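Local coordinates for protein Fdc1 (Candida dubliniensis, PDB 4ZAD) that probably catalyses the reversible decarboxylation of cinnamic, p-coumaric and ferulic acids to the corresponding vinyl derivatives, using prenylated FMN and a manganese ion, at residues F156-G161 / F216-G221; K186-L191 / Y305-I310; D267-F272 / Q315-I320. All blocks are in the same frame, centred on the assembly; numbering follows the deposited sequence.

In the fold
All three contacts belong to the Rift-related part of the chain, and contact 1 lies between the other two, its centre about 10 Å from that of contact 2 and about 8 Å from that of contact 3. Strands 214-220 and 270-277 are sheet neighbours, and the probable hydrogen bond from Phe-220 N to Met-270 O (2.6 Å) joins contacts 1 and 3 directly. Toward contact 2 the junction is apolar, with Leu-218 CD2 3.7 Å from Ile-188 CD1. Contact 1 reaches the prenylated flavin through Thr-159, and contact 2 through Leu-191. In contact 3 the side chain of Met-318 stays about 11 Å from the cofactor.

Contact 1: F156-G161 / F216-G221. With 4LU (1-deoxy-5-O-phosphono-1-(3,3,4,5-tetramethyl-9,11-dioxo-2,3,8,9,10,11-hexahydro-7H-quinolino[1,8-fg]pteridin-12-ium-7-y l)-D-ribitol), chain E.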
loop_
_atom_site.group_PDB
_atom_site.type_symbol
_atom_site.label_atom_id
_atom_site.label_comp_id
_atom_site.label_asym_id
_atom_site.label_seq_id
_atom_site.Cartn_x
_atom_site.Cartn_y
_atom_site.Cartn_z
ATOM N N PHE A 156 26.484 6.435 15.607
ATOM C CA PHE A 156 26.293 7.439 14.555
ATOM C C PHE A 156 25.951 8.817 15.102
ATOM O O PHE A 156 24.787 9.143 15.388
ATOM C CB PHE A 156 25.293 6.958 13.525
ATOM C CG PHE A 156 25.915 6.098 12.453
ATOM C CD1 PHE A 156 26.016 4.732 12.612
ATOM C CD2 PHE A 156 26.398 6.665 11.272
ATOM C CE1 PHE A 156 26.583 3.951 11.615
ATOM C CE2 PHE A 156 26.972 5.892 10.286
ATOM C CZ PHE A 156 27.071 4.562 10.442
ATOM N N ILE A 157 26.996 9.626 15.243
ATOM C CA ILE A 157 26.900 10.922 15.892
ATOM C C ILE A 157 26.249 11.911 14.946
ATOM O O ILE A 157 25.617 12.866 15.379
ATOM C CB ILE A 157 28.301 11.414 16.342
ATOM C CG1 ILE A 157 28.196 12.596 17.300
ATOM C CG2 ILE A 157 29.214 11.755 15.137
ATOM C CD1 ILE A 157 29.538 13.028 17.826
ATOM N N GLN A 158 26.382 11.655 13.653
ATOM C CA GLN A 158 25.927 12.577 12.616
ATOM C C GLN A 158 24.818 11.936 11.838
ATOM O O GLN A 158 25.030 11.116 10.942
ATOM C CB GLN A 158 27.090 13.017 11.734
ATOM C CG GLN A 158 26.789 13.426 10.316
ATOM C CD GLN A 158 25.740 14.498 10.164
ATOM O OE1 GLN A 158 25.088 14.903 11.111
ATOM N NE2 GLN A 158 25.556 14.941 8.932
ATOM N N THR A 159 23.609 12.304 12.230
ATOM C CA THR A 159 22.432 11.885 11.533
ATOM C C THR A 159 21.561 13.082 11.182
ATOM O O THR A 159 20.640 12.926 10.416
ATOM C CB THR A 159 21.633 10.827 12.339
ATOM O OG1 THR A 159 21.036 11.424 13.508
ATOM C CG2 THR A 159 22.542 9.699 12.761
ATOM N N TYR A 160 21.825 14.274 11.714
ATOM C CA TYR A 160 20.940 15.405 11.432
ATOM C C TYR A 160 21.626 16.748 11.627
ATOM O O TYR A 160 21.006 17.757 12.010
ATOM C CB TYR A 160 19.656 15.305 12.277
ATOM C CG TYR A 160 18.415 15.962 11.667
ATOM C CD1 TYR A 160 17.658 15.309 10.727
ATOM C CD2 TYR A 160 17.989 17.238 12.072
ATOM C CE1 TYR A 160 16.503 15.917 10.184
ATOM C CE2 TYR A 160 16.847 17.832 11.556
ATOM C CZ TYR A 160 16.111 17.159 10.611
ATOM O OH TYR A 160 14.984 17.722 10.092
ATOM N N GLY A 161 22.915 16.761 11.334
ATOM C CA GLY A 161 23.676 17.971 11.271
ATOM C C GLY A 161 24.146 18.077 9.851
ATOM O O GLY A 161 23.870 17.182 9.028
ATOM N N PHE A 216 36.448 21.250 6.613
ATOM C CA PHE A 216 35.055 20.972 6.855
ATOM C C PHE A 216 34.571 21.568 8.166
ATOM O O PHE A 216 35.343 21.749 9.089
ATOM C CB PHE A 216 34.786 19.460 6.833
ATOM C CG PHE A 216 34.975 18.780 8.155
ATOM C CD1 PHE A 216 33.940 18.711 9.068
ATOM C CD2 PHE A 216 36.172 18.181 8.472
ATOM C CE1 PHE A 216 34.106 18.062 10.292
ATOM C CE2 PHE A 216 36.349 17.545 9.690
ATOM C CZ PHE A 216 35.313 17.472 10.592
ATOM N N ALA A 217 33.273 21.871 8.212
ATOM C CA ALA A 217 32.548 22.074 9.468
ATOM C C ALA A 217 31.374 21.107 9.451
ATOM O O ALA A 217 30.899 20.717 8.397
ATOM C CB ALA A 217 32.062 23.524 9.646
ATOM N N LEU A 218 30.969 20.677 10.624
ATOM C CA LEU A 218 29.893 19.766 10.803
ATOM C C LEU A 218 29.064 20.412 11.886
ATOM O O LEU A 218 29.539 20.552 13.001
ATOM C CB LEU A 218 30.407 18.403 11.273
ATOM C CG LEU A 218 29.282 17.458 11.776
ATOM C CD1 LEU A 218 28.244 17.138 10.613
ATOM C CD2 LEU A 218 29.823 16.193 12.404
ATOM N N CYS A 219 27.833 20.802 11.555
ATOM C CA CYS A 219 27.043 21.736 12.374
ATOM C C CYS A 219 25.802 21.054 12.881
ATOM O O CYS A 219 25.047 20.499 12.094
ATOM C CB CYS A 219 26.678 22.971 11.552
ATOM S SG CYS A 219 28.118 23.839 10.768
ATOM N N PHE A 220 25.578 21.071 14.190
ATOM C CA PHE A 220 24.367 20.416 14.772
ATOM C C PHE A 220 23.402 21.460 15.297
ATOM O O PHE A 220 23.827 22.486 15.847
ATOM C CB PHE A 220 24.744 19.454 15.895
ATOM C CG PHE A 220 25.657 18.365 15.458
ATOM C CD1 PHE A 220 25.170 17.274 14.792
ATOM C CD2 PHE A 220 26.999 18.439 15.695
ATOM C CE1 PHE A 220 26.015 16.287 14.356
ATOM C CE2 PHE A 220 27.847 17.455 15.261
ATOM C CZ PHE A 220 27.356 16.382 14.599
ATOM N N GLY A 221 22.112 21.228 15.095
ATOM C CA GLY A 221 21.103 22.189 15.530
ATOM C C GLY A 221 21.146 23.477 14.742
ATOM O O GLY A 221 20.930 24.550 15.261
HETATM C C9 4LU E . 19.256 12.643 4.298
HETATM C C8 4LU E . 18.749 12.903 5.577
HETATM C C7 4LU E . 19.201 12.176 6.688
HETATM C C10 4LU E . 22.329 11.237 2.818
HETATM C C6 4LU E . 20.170 11.069 6.452
HETATM N N3 4LU E . 24.711 9.920 2.595
HETATM C C2 4LU E . 24.336 10.776 1.637
HETATM C C13 4LU E . 21.675 11.177 8.286
HETATM C C5 4LU E . 20.702 10.275 7.565
HETATM C C1 4LU E . 22.005 9.074 5.787
HETATM O O2 4LU E . 25.113 10.946 0.689
HETATM N N1 4LU E . 23.152 11.429 1.744
HETATM C C4 4LU E . 23.931 9.676 3.668
HETATM O O4 4LU E . 24.409 8.851 4.483
HETATM C C4A 4LU E . 22.720 10.313 3.812
HETATM N N5 4LU E . 21.594 9.843 4.819
HETATM C C3 4LU E . 21.614 9.239 7.111
HETATM C C12 4LU E . 19.651 9.790 8.559
HETATM C C5A 4LU E . 20.635 10.811 5.064
HETATM C C7M 4LU E . 18.704 12.437 8.086
HETATM C C8M 4LU E . 17.750 14.025 5.697
HETATM C C9A 4LU E . 20.297 11.735 4.048
HETATM N N10 4LU E . 21.155 11.921 2.908
HETATM C "C1'" 4LU E . 20.604 12.340 1.611
HETATM C "C2'" 4LU E . 21.189 13.711 1.273
HETATM O "O2'" 4LU E . 21.070 14.559 2.433
HETATM C "C3'" 4LU E . 20.517 14.350 0.050
HETATM O "O3'" 4LU E . 20.758 13.538 -1.119
HETATM C "C4'" 4LU E . 21.019 15.786 -0.212
HETATM O "O4'" 4LU E . 20.624 16.194 -1.525
HETATM C "C5'" 4LU E . 22.553 15.877 -0.144
HETATM O "O5'" 4LU E . 23.059 17.164 -0.436
HETATM P P 4LU E . 23.739 17.545 -1.819
HETATM O O2P 4LU E . 24.257 18.929 -1.430
HETATM O O3P 4LU E . 22.566 17.478 -2.821
HETATM O O1P 4LU E . 24.795 16.492 -2.081
#
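Leu-218 sets its CD1 methyl squarely over one face of the Gln-158 carboxamide, 3.7 Å from CD. Next to it the Phe-220 ring presents CE1 to two oxygens, lying 3.6 Å from Gln-158 OE1 and equally close to the Ile-157 carbonyl, with the ring and amide planes 73° apart. The ring atom CD1 of Phe-220 reaches Gly-161 at its CA, and that same CA lies 3.0 Å from Cys-219 O, so the backbones come close here. The amide under the Leu-218 methyl is fixed in rotation by its own segment. A bend at chi2 (54°) turns the Gln-158 chain back toward Gly-161, where OE1 accepts the backbone N-H at 2.9 Å through an in-plane lone pair. NE2 donates a hydrogen bond to Gly-161 O at 2.8 Å, with the donor well above that carbonyl's plane. Both polar groups of the glycine are thus held by one side chain, and this turn leads directly into strand 162-166. That strand and strand 270-277 flank strand 214-220 in the antiparallel sheet of the Rift-related domain, whose clan is that of the FMN-binding folds. The turn's other side meets the cofactor: Thr-159 O lies 2.9 Å from C13, one of the geminal methyls of the prenyl-derived ring, while the Tyr-160 ring edge meets the flavin methyl C7M, 4.0 Å from CD1. Farther out, Thr-159 OG1 is hydrogen-bonded to Ser-321 N, and Phe-272 meets the Phe-220 ring edge-to-face. Gln-158 NE2 also has a weak bond to the carbonyl of Ala-178, a residue of the prenylated FMN site.

Contact 2: K186-L191 / Y305-I310; sequences KSITGL and YRVNHI
Tyr-305 and Ile-188 project from the same face of the sheet as an antiparallel hydrogen-bonded pair, their CB atoms 4.3 Å apart, while Ser-187 and Arg-306 form the adjacent non-hydrogen-bonded pair on the reverse face. With CG beside its own backbone N (chi1 -64°), the Tyr-305 ring is turned edge-on to strand 187-189, and Ile-188 O lies in the ring plane, 3.4 Å from CD1. The same oxygen accepts Tyr-305 N at 2.7 Å. Tyr-305 O in turn receives two donors, Ile-188 N at 2.9 Å in the carbonyl plane and Ser-187 OG, longer at 3.3 Å and above that plane. Beyond the pair, the tip of Ile-188 rests its CD1 against Val-307 CG2 at 4.2 Å, and Val-307 N bonds to Lys-186 O. At the far end of the ring, a water that donates to Leu-191 O at 2.7 Å makes a weak bond to the phenolic OH. Arg-306 NE forms a salt bridge with Asp-277. Strand 187-189 is flanked by strands 181-184 and 300-312, and 300-312 pairs also with 270-277; Trp-163 of strand 162-166 stacks on the Tyr-305 ring and Phe-216 of strand 214-220 meets it edge-to-face.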
loop_
_atom_site.group_PDB
_atom_site.type_symbol
_atom_site.label_atom_id
_atom_site.label_comp_id
_atom_site.label_asym_id
_atom_site.label_seq_id
_atom_site.Cartn_x
_atom_site.Cartn_y
_atom_site.Cartn_z
ATOM N N LYS A 186 39.005 11.276 17.917
ATOM C CA LYS A 186 39.169 12.582 17.295
ATOM C C LYS A 186 38.640 12.597 15.866
ATOM O O LYS A 186 39.057 13.416 15.045
ATOM C CB LYS A 186 40.645 12.977 17.318
ATOM C CG LYS A 186 41.438 12.585 18.616
ATOM C CD LYS A 186 41.303 13.605 19.738
ATOM C CE LYS A 186 42.237 13.294 20.954
ATOM N NZ LYS A 186 42.480 14.458 21.876
ATOM N N SER A 187 37.673 11.744 15.577
ATOM C CA SER A 187 37.476 11.346 14.209
ATOM C C SER A 187 36.149 10.716 13.891
ATOM O O SER A 187 35.675 9.866 14.642
ATOM C CB SER A 187 38.546 10.347 13.803
ATOM O OG SER A 187 39.321 10.932 12.800
ATOM N N ILE A 188 35.617 11.090 12.720
ATOM C CA ILE A 188 34.359 10.596 12.237
ATOM C C ILE A 188 34.551 10.122 10.824
ATOM O O ILE A 188 35.252 10.777 10.052
ATOM C CB ILE A 188 33.313 11.736 12.190
ATOM C CG1 ILE A 188 33.059 12.323 13.565
ATOM C CG2 ILE A 188 32.007 11.245 11.585
ATOM C CD1 ILE A 188 32.233 13.561 13.510
ATOM N N THR A 189 33.927 8.996 10.485
ATOM C CA THR A 189 33.829 8.542 9.097
ATOM C C THR A 189 32.369 8.409 8.726
ATOM O O THR A 189 31.513 8.120 9.570
ATOM C CB THR A 189 34.516 7.160 8.826
ATOM O OG1 THR A 189 34.357 6.821 7.437
ATOM C CG2 THR A 189 33.905 6.039 9.659
ATOM N N GLY A 190 32.088 8.610 7.451
ATOM C CA GLY A 190 30.744 8.493 6.954
ATOM C C GLY A 190 30.794 8.283 5.476
ATOM O O GLY A 190 31.858 8.326 4.878
ATOM N N LEU A 191 29.628 8.048 4.884
ATOM C CA LEU A 191 29.485 7.937 3.436
ATOM C C LEU A 191 29.860 9.201 2.671
ATOM O O LEU A 191 29.475 10.319 3.045
ATOM C CB LEU A 191 28.030 7.630 3.076
ATOM C CG LEU A 191 27.515 6.203 3.141
ATOM C CD1 LEU A 191 26.038 6.282 2.775
ATOM C CD2 LEU A 191 28.261 5.325 2.175
ATOM N N TYR A 305 37.103 12.030 8.547
ATOM C CA TYR A 305 37.016 13.424 8.940
ATOM C C TYR A 305 37.726 13.559 10.257
ATOM O O TYR A 305 37.301 12.962 11.250
ATOM C CB TYR A 305 35.571 13.859 9.151
ATOM C CG TYR A 305 34.657 13.835 7.950
ATOM C CD1 TYR A 305 34.055 12.666 7.543
ATOM C CD2 TYR A 305 34.320 15.012 7.272
ATOM C CE1 TYR A 305 33.180 12.640 6.480
ATOM C CE2 TYR A 305 33.434 14.997 6.191
ATOM C CZ TYR A 305 32.866 13.804 5.815
ATOM O OH TYR A 305 31.978 13.754 4.755
ATOM N N ARG A 306 38.786 14.352 10.278
ATOM C CA ARG A 306 39.593 14.524 11.465
ATOM C C ARG A 306 39.139 15.794 12.066
ATOM O O ARG A 306 39.317 16.835 11.471
ATOM C CB ARG A 306 41.061 14.629 11.105
ATOM C CG ARG A 306 41.567 13.483 10.190
ATOM C CD ARG A 306 43.122 13.573 9.943
ATOM N NE ARG A 306 43.609 12.428 9.192
ATOM C CZ ARG A 306 43.900 11.238 9.724
ATOM N NH1 ARG A 306 43.760 11.027 11.046
ATOM N NH2 ARG A 306 44.324 10.242 8.922
ATOM N N VAL A 307 38.545 15.716 13.254
ATOM C CA VAL A 307 38.015 16.897 13.983
ATOM C C VAL A 307 39.133 17.539 14.813
ATOM O O VAL A 307 39.717 16.873 15.646
ATOM C CB VAL A 307 36.865 16.444 14.935
ATOM C CG1 VAL A 307 36.300 17.594 15.751
ATOM C CG2 VAL A 307 35.781 15.743 14.142
ATOM N N ASN A 308 39.434 18.813 14.570
ATOM C CA ASN A 308 40.428 19.570 15.320
ATOM C C ASN A 308 39.816 20.522 16.350
ATOM O O ASN A 308 40.513 21.006 17.215
ATOM C CB ASN A 308 41.306 20.452 14.386
ATOM C CG ASN A 308 42.073 19.664 13.279
ATOM O OD1 ASN A 308 42.349 20.241 12.198
ATOM N ND2 ASN A 308 42.425 18.384 13.536
ATOM N N HIS A 309 38.538 20.848 16.247
ATOM C CA HIS A 309 37.947 21.886 17.094
ATOM C C HIS A 309 36.490 21.574 17.304
ATOM O O HIS A 309 35.937 20.786 16.562
ATOM C CB HIS A 309 38.091 23.284 16.454
ATOM C CG HIS A 309 37.859 24.413 17.410
ATOM N ND1 HIS A 309 38.810 24.830 18.322
ATOM C CD2 HIS A 309 36.777 25.203 17.608
ATOM C CE1 HIS A 309 38.327 25.845 19.020
ATOM N NE2 HIS A 309 37.094 26.090 18.608
ATOM N N ILE A 310 35.896 22.158 18.341
ATOM C CA ILE A 310 34.465 22.069 18.591
ATOM C C ILE A 310 34.076 23.311 19.372
ATOM O O ILE A 310 34.749 23.706 20.337
ATOM C CB ILE A 310 34.049 20.854 19.443
ATOM C CG1 ILE A 310 34.260 19.534 18.700
ATOM C CG2 ILE A 310 32.553 20.965 19.902
ATOM C CD1 ILE A 310 34.010 18.302 19.598
HETATM O O HOH W 1 29.914 11.267 5.491
#

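Contact 3: D267-F272 / Q315-I320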
loop_
_atom_site.group_PDB
_atom_site.type_symbol
_atom_site.label_atom_id
_atom_site.label_comp_id
_atom_site.label_asym_id
_atom_site.label_seq_id
_atom_site.Cartn_x
_atom_site.Cartn_y
_atom_site.Cartn_z
ATOM N N ASP A 267 23.535 30.482 14.586
ATOM C CA ASP A 267 22.720 29.699 15.529
ATOM C C ASP A 267 22.840 28.211 15.250
ATOM O O ASP A 267 22.084 27.631 14.452
ATOM C CB ASP A 267 21.239 30.119 15.479
ATOM C CG ASP A 267 21.027 31.580 15.869
ATOM O OD1 ASP A 267 21.052 31.865 17.092
ATOM O OD2 ASP A 267 20.834 32.422 14.951
ATOM N N CYS A 268 23.824 27.600 15.889
ATOM C CA CYS A 268 23.931 26.154 15.894
ATOM C C CYS A 268 23.998 25.779 17.353
ATOM O O CYS A 268 24.197 26.654 18.204
ATOM C CB CYS A 268 25.179 25.668 15.168
ATOM S SG CYS A 268 25.289 26.128 13.469
ATOM N N GLU A 269 23.821 24.499 17.648
ATOM C CA GLU A 269 24.064 24.018 19.004
ATOM C C GLU A 269 25.534 23.664 19.163
ATOM O O GLU A 269 26.133 23.979 20.197
ATOM C CB GLU A 269 23.174 22.821 19.337
ATOM C CG GLU A 269 21.700 23.128 19.256
ATOM C CD GLU A 269 21.187 23.877 20.492
ATOM O OE1 GLU A 269 21.372 23.388 21.637
ATOM O OE2 GLU A 269 20.578 24.951 20.330
ATOM N N MET A 270 26.111 23.014 18.145
ATOM C CA MET A 270 27.502 22.584 18.186
ATOM C C MET A 270 28.049 22.572 16.785
ATOM O O MET A 270 27.351 22.091 15.850
ATOM C CB MET A 270 27.664 21.144 18.715
ATOM C CG MET A 270 27.345 20.902 20.169
ATOM S SD MET A 270 27.350 19.165 20.591
ATOM C CE MET A 270 25.778 18.689 19.889
ATOM N N VAL A 271 29.313 23.030 16.670
ATOM C CA VAL A 271 30.048 23.016 15.417
ATOM C C VAL A 271 31.333 22.246 15.619
ATOM O O VAL A 271 32.022 22.438 16.597
ATOM C CB VAL A 271 30.364 24.451 14.880
ATOM C CG1 VAL A 271 31.223 24.373 13.611
ATOM C CG2 VAL A 271 29.071 25.217 14.588
ATOM N N PHE A 272 31.620 21.344 14.697
ATOM C CA PHE A 272 32.808 20.516 14.716
ATOM C C PHE A 272 33.620 21.023 13.520
ATOM O O PHE A 272 33.061 21.208 12.450
ATOM C CB PHE A 272 32.432 19.058 14.453
ATOM C CG PHE A 272 31.881 18.296 15.645
ATOM C CD1 PHE A 272 31.314 18.923 16.745
ATOM C CD2 PHE A 272 31.886 16.922 15.630
ATOM C CE1 PHE A 272 30.809 18.189 17.823
ATOM C CE2 PHE A 272 31.362 16.179 16.725
ATOM C CZ PHE A 272 30.834 16.825 17.804
ATOM N N GLN A 315 24.193 23.902 27.190
ATOM C CA GLN A 315 23.112 22.946 27.232
ATOM C C GLN A 315 22.727 22.521 25.823
ATOM O O GLN A 315 21.566 22.638 25.423
ATOM C CB GLN A 315 21.912 23.525 28.013
ATOM C CG GLN A 315 22.244 23.990 29.423
ATOM C CD GLN A 315 21.029 23.915 30.341
ATOM O OE1 GLN A 315 20.007 24.574 30.101
ATOM N NE2 GLN A 315 21.132 23.113 31.395
ATOM N N ALA A 316 23.714 22.023 25.089
ATOM C CA ALA A 316 23.569 21.824 23.654
ATOM C C ALA A 316 22.566 20.716 23.388
ATOM O O ALA A 316 22.475 19.738 24.144
ATOM C CB ALA A 316 24.935 21.524 22.981
ATOM N N ILE A 317 21.787 20.889 22.325
ATOM C CA ILE A 317 20.821 19.865 21.928
ATOM C C ILE A 317 21.215 19.296 20.567
ATOM O O ILE A 317 21.438 20.024 19.604
ATOM C CB ILE A 317 19.365 20.400 21.889
ATOM C CG1 ILE A 317 18.973 20.978 23.256
ATOM C CG2 ILE A 317 18.405 19.294 21.515
ATOM C CD1 ILE A 317 17.837 22.020 23.164
ATOM N N MET A 318 21.314 17.985 20.485
ATOM C CA MET A 318 21.559 17.427 19.208
ATOM C C MET A 318 20.343 16.795 18.559
ATOM O O MET A 318 19.774 15.849 19.097
ATOM C CB MET A 318 22.684 16.425 19.225
ATOM C CG MET A 318 22.977 16.105 17.790
ATOM S SD MET A 318 24.595 15.583 17.486
ATOM C CE MET A 318 24.416 13.894 18.108
ATOM N N PRO A 319 19.982 17.274 17.359
ATOM C CA PRO A 319 18.978 16.538 16.643
ATOM C C PRO A 319 19.562 15.278 16.035
ATOM O O PRO A 319 20.776 15.174 15.800
ATOM C CB PRO A 319 18.522 17.498 15.588
ATOM C CG PRO A 319 19.687 18.375 15.347
ATOM C CD PRO A 319 20.465 18.434 16.596
ATOM N N ILE A 320 18.663 14.327 15.796
ATOM C CA ILE A 320 19.005 12.943 15.504
ATOM C C ILE A 320 17.919 12.441 14.540
ATOM O O ILE A 320 16.772 12.848 14.664
ATOM C CB ILE A 320 19.073 12.179 16.901
ATOM C CG1 ILE A 320 20.469 12.369 17.546
ATOM C CG2 ILE A 320 18.641 10.715 16.869
ATOM C CD1 ILE A 320 21.696 11.788 16.738
#
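Glu-269 bends sharply at chi2 (-79°), which swings its carboxylate round to the backbone of Ile-317, and Met-270 bends at chi3 (-76°), which carries its terminal methyl to Met-318. Glu-269 OE1 accepts Ile-317 N at 2.6 Å on its anti side, 19° out of the carboxylate plane, while CG of the same chain passes 3.1 Å from Ile-317 O. One acidic side chain therefore lies along both polar groups of a single residue. Its oxygens also pair with two arginines, OE1 with Arg-10 and OE2 with Arg-313, which would favour the ionised form. Alongside, the Met-270 chain runs over Ala-316, CG to CB 3.8 Å, before CE reaches Met-318 CB at 3.9 Å; the two methionine side chains cross at about a right angle. Both Glu-269 and Met-270 can point toward segment 315-320 because they form a classic beta bulge opposite Phe-220. Strand 270-277, which starts here, runs between strands 214-220 and 300-312, whereas strand 317-319 pairs in parallel with strand 69-71 in a separate mixed sheet, where Ile-317 packs against Phe-9 and Ile-13 of helix 9-19.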